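Local coordinates for protein octopine dehydrogenase (Pecten maximus, PDB 3C7A) that catalyses the NADH-dependent reductive condensation of L-arginine with pyruvate to D-octopine, and the reverse oxidation of octopine with NAD, at residues T2-V7 with G82-I87; A110-L115 with A134-M139; F121-R126 with R381-Y386. All blocks are in the same frame, centred on the assembly; numbering follows the deposited sequence.

Contact 1: T2-V7 with G82-I87; sequences TVKVCV and GADVVI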
# COMPACT_ATOMS: atom_id res chain seq x y z
N THR A 2 5.62 -21.10 21.82
CA THR A 2 4.75 -19.89 21.68
C THR A 2 5.33 -18.92 20.66
O THR A 2 6.50 -18.54 20.75
CB THR A 2 4.57 -19.17 23.04
OG1 THR A 2 4.33 -20.14 24.07
CG2 THR A 2 3.39 -18.20 23.00
N VAL A 3 4.51 -18.53 19.69
CA VAL A 3 4.87 -17.51 18.70
C VAL A 3 4.35 -16.14 19.17
O VAL A 3 3.17 -16.00 19.49
CB VAL A 3 4.32 -17.84 17.29
CG1 VAL A 3 4.74 -16.79 16.27
CG2 VAL A 3 4.77 -19.23 16.83
N LYS A 4 5.25 -15.16 19.22
CA LYS A 4 4.92 -13.82 19.73
C LYS A 4 4.79 -12.78 18.60
O LYS A 4 5.71 -12.62 17.79
CB LYS A 4 5.95 -13.38 20.77
CG LYS A 4 5.93 -14.25 22.03
CD LYS A 4 7.20 -14.11 22.86
CE LYS A 4 7.18 -15.07 24.03
NZ LYS A 4 8.40 -14.98 24.88
N VAL A 5 3.66 -12.07 18.58
CA VAL A 5 3.29 -11.16 17.48
C VAL A 5 2.91 -9.75 17.98
O VAL A 5 2.10 -9.61 18.90
CB VAL A 5 2.10 -11.74 16.64
CG1 VAL A 5 1.75 -10.83 15.46
CG2 VAL A 5 2.41 -13.16 16.15
N CYS A 6 3.50 -8.72 17.37
CA CYS A 6 3.15 -7.32 17.65
C CYS A 6 2.45 -6.65 16.46
O CYS A 6 2.97 -6.63 15.35
CB CYS A 6 4.40 -6.51 18.06
SG CYS A 6 4.13 -4.72 18.36
N VAL A 7 1.26 -6.10 16.72
CA VAL A 7 0.47 -5.37 15.71
C VAL A 7 0.56 -3.85 15.95
O VAL A 7 0.32 -3.38 17.06
CB VAL A 7 -1.03 -5.81 15.72
CG1 VAL A 7 -1.83 -5.09 14.64
CG2 VAL A 7 -1.16 -7.32 15.56
N GLY A 82 11.47 -9.20 22.38
CA GLY A 82 11.25 -10.65 22.28
C GLY A 82 10.29 -11.12 21.20
O GLY A 82 9.99 -12.31 21.10
N ALA A 83 9.81 -10.18 20.37
CA ALA A 83 8.82 -10.49 19.33
C ALA A 83 9.43 -11.22 18.12
O ALA A 83 10.53 -10.90 17.67
CB ALA A 83 8.11 -9.22 18.88
N ASP A 84 8.68 -12.21 17.61
CA ASP A 84 9.09 -13.00 16.44
C ASP A 84 8.62 -12.39 15.11
O ASP A 84 9.27 -12.56 14.07
CB ASP A 84 8.59 -14.44 16.56
CG ASP A 84 9.15 -15.18 17.77
OD1 ASP A 84 10.39 -15.26 17.91
OD2 ASP A 84 8.35 -15.70 18.57
N VAL A 85 7.47 -11.70 15.15
CA VAL A 85 6.88 -11.05 13.96
C VAL A 85 6.35 -9.65 14.32
O VAL A 85 5.74 -9.47 15.37
CB VAL A 85 5.70 -11.89 13.36
CG1 VAL A 85 5.28 -11.36 12.00
CG2 VAL A 85 6.06 -13.38 13.25
N VAL A 86 6.60 -8.67 13.44
CA VAL A 86 6.10 -7.29 13.60
C VAL A 86 5.37 -6.83 12.33
O VAL A 86 5.96 -6.76 11.25
CB VAL A 86 7.25 -6.29 13.94
CG1 VAL A 86 6.70 -4.89 14.21
CG2 VAL A 86 8.07 -6.77 15.15
N ILE A 87 4.08 -6.49 12.47
CA ILE A 87 3.20 -6.18 11.33
C ILE A 87 2.60 -4.76 11.39
O ILE A 87 1.94 -4.41 12.37
CB ILE A 87 2.05 -7.22 11.17
CG1 ILE A 87 2.61 -8.66 11.14
CG2 ILE A 87 1.21 -6.93 9.92
CD1 ILE A 87 1.57 -9.74 11.40
O HOH W 1 9.06 -16.95 21.30
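Cys-6 and Val-85 are joined by a nearly linear backbone bond, Cys-6 N to Val-85 O at 3.1 Å, and the carbonyl of Cys-6 accepts Ile-87 N in a second, nearly straight bond. These bonds, with the pairing of Val-5 with Val-85 and Val-7 with Ile-87, make a parallel ladder whose short axes run 20° apart. One step earlier the ladder changes character: Lys-4 O receives Asp-84 N at 3.0 Å and, only weakly, Val-85 N.

The polar side-chain chemistry sits at this same end. In Asp-84, chi1 of -62° sets CG beside the residue's own backbone N. The carboxylate OD2 of Asp-84 accepts the amide N of Lys-4 at 3.2 Å through its anti lone pair, with an angle of 169° at the hydrogen. A water donates to both Asp-84 OD2 and Thr-2 O. The extended Lys-4 side chain passes Gly-82, its CD 3.8 Å from Gly-82 O, while its NZ makes no salt bridge with Asp-84.

Both strands belong to the Rossmann-type nucleotide-binding sheet: 3-8 is the strand running into the NADH-binding Gly-10 to Gly-13 turn, and its other edge pairs with strand 27-32.

Apolar side chains meet on the face carrying Val-5, Val-7, Val-85 and Ile-87. There Val-5 CG1 meets Ile-87 CD1 at 4.2 Å, and Leu-17 of helix 12-21 touches Val-7 and Ile-87.

Contact 2: A110-L115 with A134-M139; sequences ALIVGL and AAVSMM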
# COMPACT_ATOMS: atom_id res chain seq x y z
N ALA A 110 14.09 -11.27 13.67
CA ALA A 110 12.72 -10.78 13.47
C ALA A 110 12.29 -10.71 12.00
O ALA A 110 13.12 -10.49 11.11
CB ALA A 110 12.54 -9.43 14.15
N LEU A 111 10.99 -10.89 11.77
CA LEU A 111 10.37 -10.73 10.44
C LEU A 111 9.44 -9.51 10.42
O LEU A 111 8.46 -9.46 11.16
CB LEU A 111 9.60 -12.00 10.05
CG LEU A 111 8.75 -12.04 8.77
CD1 LEU A 111 9.61 -12.06 7.51
CD2 LEU A 111 7.80 -13.23 8.79
N ILE A 112 9.77 -8.53 9.58
CA ILE A 112 9.03 -7.26 9.49
C ILE A 112 8.12 -7.23 8.24
O ILE A 112 8.60 -7.43 7.12
CB ILE A 112 10.00 -6.04 9.50
CG1 ILE A 112 10.94 -6.12 10.72
CG2 ILE A 112 9.22 -4.71 9.49
CD1 ILE A 112 12.10 -5.13 10.69
N VAL A 113 6.82 -6.97 8.46
CA VAL A 113 5.79 -7.10 7.41
C VAL A 113 4.98 -5.81 7.17
O VAL A 113 4.55 -5.15 8.13
CB VAL A 113 4.79 -8.26 7.74
CG1 VAL A 113 3.84 -8.53 6.56
CG2 VAL A 113 5.52 -9.54 8.14
N GLY A 114 4.76 -5.46 5.90
CA GLY A 114 3.90 -4.33 5.53
C GLY A 114 2.58 -4.77 4.92
O GLY A 114 2.56 -5.41 3.86
N LEU A 115 1.47 -4.42 5.57
CA LEU A 115 0.13 -4.90 5.18
C LEU A 115 -0.93 -3.78 5.12
O LEU A 115 -1.70 -3.61 6.07
CB LEU A 115 -0.31 -6.03 6.13
CG LEU A 115 -1.56 -6.89 5.82
CD1 LEU A 115 -1.25 -7.99 4.81
CD2 LEU A 115 -2.13 -7.49 7.10
N ALA A 134 20.39 -5.55 7.61
CA ALA A 134 21.01 -6.65 6.86
C ALA A 134 20.86 -8.01 7.55
O ALA A 134 21.16 -9.05 6.95
CB ALA A 134 22.48 -6.34 6.58
N ALA A 135 20.39 -8.00 8.79
CA ALA A 135 20.18 -9.22 9.57
C ALA A 135 18.74 -9.75 9.49
O ALA A 135 18.52 -10.96 9.37
CB ALA A 135 20.60 -9.02 11.03
N VAL A 136 17.76 -8.84 9.56
CA VAL A 136 16.33 -9.18 9.51
C VAL A 136 15.83 -9.46 8.08
O VAL A 136 16.59 -9.34 7.12
CB VAL A 136 15.44 -8.09 10.18
CG1 VAL A 136 15.81 -7.91 11.65
CG2 VAL A 136 15.54 -6.75 9.43
N SER A 137 14.55 -9.83 7.96
CA SER A 137 13.87 -10.02 6.66
C SER A 137 12.74 -9.00 6.45
O SER A 137 12.12 -8.55 7.41
CB SER A 137 13.32 -11.45 6.54
OG SER A 137 14.36 -12.41 6.47
N MET A 138 12.46 -8.66 5.18
CA MET A 138 11.42 -7.67 4.82
C MET A 138 10.37 -8.24 3.84
O MET A 138 10.73 -8.70 2.75
CB MET A 138 12.08 -6.39 4.26
CG MET A 138 12.96 -5.61 5.25
SD MET A 138 13.90 -4.19 4.58
CE MET A 138 15.26 -5.02 3.75
N MET A 139 9.09 -8.19 4.23
CA MET A 139 7.97 -8.81 3.48
C MET A 139 6.88 -7.78 3.11
O MET A 139 6.41 -7.05 3.98
CB MET A 139 7.36 -9.95 4.32
CG MET A 139 6.44 -10.93 3.59
SD MET A 139 5.77 -12.23 4.68
CE MET A 139 4.94 -13.29 3.50
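Ile-112 is bonded to strand 137-141 through both of its backbone polar groups: its N donates to Ser-137 O at 3.2 Å, and its O accepts Met-139 N at 3.0 Å. Gly-114 N to Met-139 O, again 3.0 Å, adds a third bond, with an angle of 168° at the hydrogen. Around it the strands are closest, Val-113 and Met-139 having their CA atoms 4.8 Å apart, and Val-113 CA makes a CA-H...O contact with Met-139 O.

On the face of Leu-111, Val-113, Ser-137 and Met-139, Leu-111 CD1 lies against Ser-137 CB at 3.9 Å, and Val-113 CG2 packs near Met-139 CB. Met-139 CB makes the near contacts; CG stands anti to the backbone N (chi1 -165°), and the extended chain beyond it leads away from strand 111-114.

Toward the opposite end the packing passes to Ile-112 and Val-136, whose side chains cross obliquely, Ile-112 CD1 to Val-136 CG2 at 4.0 Å. That end is looser. Ala-110 and Val-136 have CA atoms 5.6 Å apart, and Ala-110 O meets Val-136 CB rather than gaining a bond from Ser-137 N. Farther back, Ala-134 is exposed and Ala-135 partly so, and neither touches 110-115.

Strand 111-114 pairs along its other edge with strand 85-88. Strand 111-114, helix 121-129 and strand 137-141 together form a beta-alpha-beta unit of the Rossmann-type domain.

Contact 3: F121-R126 with R381-Y386; sequences FEFQCR and RCPQRY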
# COMPACT_ATOMS: atom_id res chain seq x y z
N PHE A 121 8.83 1.31 0.76
CA PHE A 121 8.88 0.67 2.09
C PHE A 121 10.29 0.21 2.48
O PHE A 121 10.74 0.45 3.61
CB PHE A 121 7.89 -0.51 2.12
CG PHE A 121 7.63 -1.08 3.49
CD1 PHE A 121 8.24 -2.27 3.90
CD2 PHE A 121 6.75 -0.45 4.37
CE1 PHE A 121 7.99 -2.81 5.16
CE2 PHE A 121 6.50 -0.98 5.64
CZ PHE A 121 7.12 -2.16 6.04
N GLU A 122 10.98 -0.45 1.55
CA GLU A 122 12.30 -1.04 1.81
C GLU A 122 13.42 -0.01 1.96
O GLU A 122 14.32 -0.19 2.79
CB GLU A 122 12.67 -2.07 0.72
CG GLU A 122 11.76 -3.30 0.66
CD GLU A 122 10.55 -3.13 -0.27
OE1 GLU A 122 10.32 -2.01 -0.77
OE2 GLU A 122 9.84 -4.13 -0.50
N PHE A 123 13.37 1.06 1.16
CA PHE A 123 14.38 2.14 1.24
C PHE A 123 14.35 2.85 2.60
O PHE A 123 15.41 3.18 3.15
CB PHE A 123 14.19 3.18 0.11
CG PHE A 123 14.19 2.60 -1.29
CD1 PHE A 123 15.11 1.62 -1.67
CD2 PHE A 123 13.28 3.07 -2.24
CE1 PHE A 123 15.10 1.10 -2.96
CE2 PHE A 123 13.27 2.55 -3.54
CZ PHE A 123 14.18 1.56 -3.90
N GLN A 124 13.15 3.08 3.12
CA GLN A 124 12.93 3.76 4.41
C GLN A 124 13.44 2.93 5.60
O GLN A 124 14.07 3.48 6.51
CB GLN A 124 11.45 4.10 4.58
CG GLN A 124 11.11 4.95 5.81
CD GLN A 124 9.63 5.34 5.89
OE1 GLN A 124 8.74 4.50 5.76
NE2 GLN A 124 9.38 6.63 6.11
N CYS A 125 13.17 1.63 5.57
CA CYS A 125 13.61 0.69 6.62
C CYS A 125 15.14 0.62 6.72
O CYS A 125 15.69 0.60 7.83
CB CYS A 125 13.03 -0.71 6.36
SG CYS A 125 13.31 -1.94 7.68
N ARG A 126 15.81 0.60 5.57
CA ARG A 126 17.28 0.54 5.51
C ARG A 126 17.95 1.79 6.11
O ARG A 126 18.96 1.68 6.81
CB ARG A 126 17.75 0.33 4.06
CG ARG A 126 17.64 -1.11 3.55
CD ARG A 126 17.85 -1.19 2.04
NE ARG A 126 18.14 -2.55 1.59
CZ ARG A 126 18.13 -2.95 0.32
NH1 ARG A 126 17.82 -2.11 -0.66
NH2 ARG A 126 18.41 -4.21 0.02
N ARG A 381 9.39 9.41 -0.69
CA ARG A 381 10.13 8.17 -0.49
C ARG A 381 11.05 7.77 -1.66
O ARG A 381 11.45 6.60 -1.76
CB ARG A 381 9.16 7.02 -0.20
CG ARG A 381 8.74 6.86 1.25
CD ARG A 381 7.60 5.85 1.32
NE ARG A 381 7.50 5.19 2.62
CZ ARG A 381 6.66 4.20 2.90
NH1 ARG A 381 5.83 3.73 1.97
NH2 ARG A 381 6.64 3.67 4.12
N CYS A 382 11.36 8.71 -2.55
CA CYS A 382 12.27 8.44 -3.67
C CYS A 382 13.68 8.08 -3.17
O CYS A 382 14.14 8.64 -2.18
CB CYS A 382 12.31 9.62 -4.66
SG CYS A 382 13.02 11.18 -4.04
N PRO A 383 14.35 7.11 -3.84
CA PRO A 383 15.67 6.62 -3.40
C PRO A 383 16.75 7.69 -3.23
O PRO A 383 17.63 7.52 -2.38
CB PRO A 383 16.06 5.62 -4.51
CG PRO A 383 15.14 5.90 -5.65
CD PRO A 383 13.87 6.40 -5.04
N GLN A 384 16.69 8.76 -4.02
CA GLN A 384 17.68 9.85 -3.96
C GLN A 384 17.60 10.68 -2.68
O GLN A 384 18.59 11.31 -2.28
CB GLN A 384 17.57 10.76 -5.19
CG GLN A 384 18.05 10.14 -6.50
CD GLN A 384 17.00 9.29 -7.20
OE1 GLN A 384 15.86 9.15 -6.73
NE2 GLN A 384 17.37 8.70 -8.33
N ARG A 385 16.43 10.68 -2.04
CA ARG A 385 16.22 11.38 -0.77
C ARG A 385 17.08 10.79 0.36
O ARG A 385 17.45 11.50 1.30
CB ARG A 385 14.74 11.33 -0.38
CG ARG A 385 14.36 12.18 0.84
CD ARG A 385 13.61 11.34 1.87
NE ARG A 385 13.29 12.10 3.08
CZ ARG A 385 14.12 12.28 4.11
NH1 ARG A 385 13.72 12.99 5.16
NH2 ARG A 385 15.35 11.77 4.09
N TYR A 386 17.39 9.50 0.26
CA TYR A 386 18.19 8.80 1.27
C TYR A 386 19.65 8.59 0.84
O TYR A 386 20.45 8.04 1.59
CB TYR A 386 17.55 7.45 1.62
CG TYR A 386 16.10 7.51 2.03
CD1 TYR A 386 15.72 7.97 3.30
CD2 TYR A 386 15.09 7.08 1.16
CE1 TYR A 386 14.38 8.02 3.68
CE2 TYR A 386 13.74 7.13 1.54
CZ TYR A 386 13.40 7.60 2.80
OH TYR A 386 12.07 7.64 3.17
O HOH W 2 11.62 8.90 6.14
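Arg-381, the residue most covered by this contact, directs its guanidinium at Gln-124 OE1. The short bond is from NH2, 2.8 Å with an angle of 163° at the hydrogen; NE adds a weak one at 3.4 Å. Gln-124 OE1 lies near the guanidinium plane, although the amide and guanidinium planes stand 81° apart. In Gln-124, CG stands anti to the backbone N (chi1 -174°), and the extended chain beyond it carries the amide out to the guanidinium. Its NE2 donates to a water that also bonds Tyr-386 OH, while Tyr-386 OH lies 3.9 Å from Gln-124 CB.

This joins helix 121-129, the crossover helix of a Rossmann-type beta-alpha-beta unit, to the loop between helices 349-362 and 391-396. Arg-381 NH1 also bonds Ala-119 O, and its side chain lies about 4 Å from that of the substrate-binding Gln-118, consistent with a place close to the substrate site.

Phe-123 supplies the apolar half. Pro-383 CB stands 4.3 Å above one face of its ring, displaced toward the rim, and Pro-383 CD approaches Phe-123 CE2 at 4.2 Å. Arg-381 O meets the ring edge instead, near CD2, whereas Phe-123 CB touches Tyr-386 CD2 at 4.1 Å.

Contacts 1 and 2 are parallel strand pairs of one sheet: probable hydrogen bonds run from Val-86 N to Leu-111 O and from Val-113 N to Val-86 O, placing strands 85-88 and 111-114 side by side. Contact 2 is wholly buried and held by backbone bonds and apolar side chains; contact 1 is only partly buried, and a carboxylate and a water enter at its exposed end. Contact 3 is also buried, but it joins a helix to a distant loop, so side-chain polar bonds and ring packing replace the ladder. It meets contact 2 where Phe-121 CZ packs on Gly-114 CA and Cys-125 SG on Met-138 SD; contacts 1 and 3 do not touch.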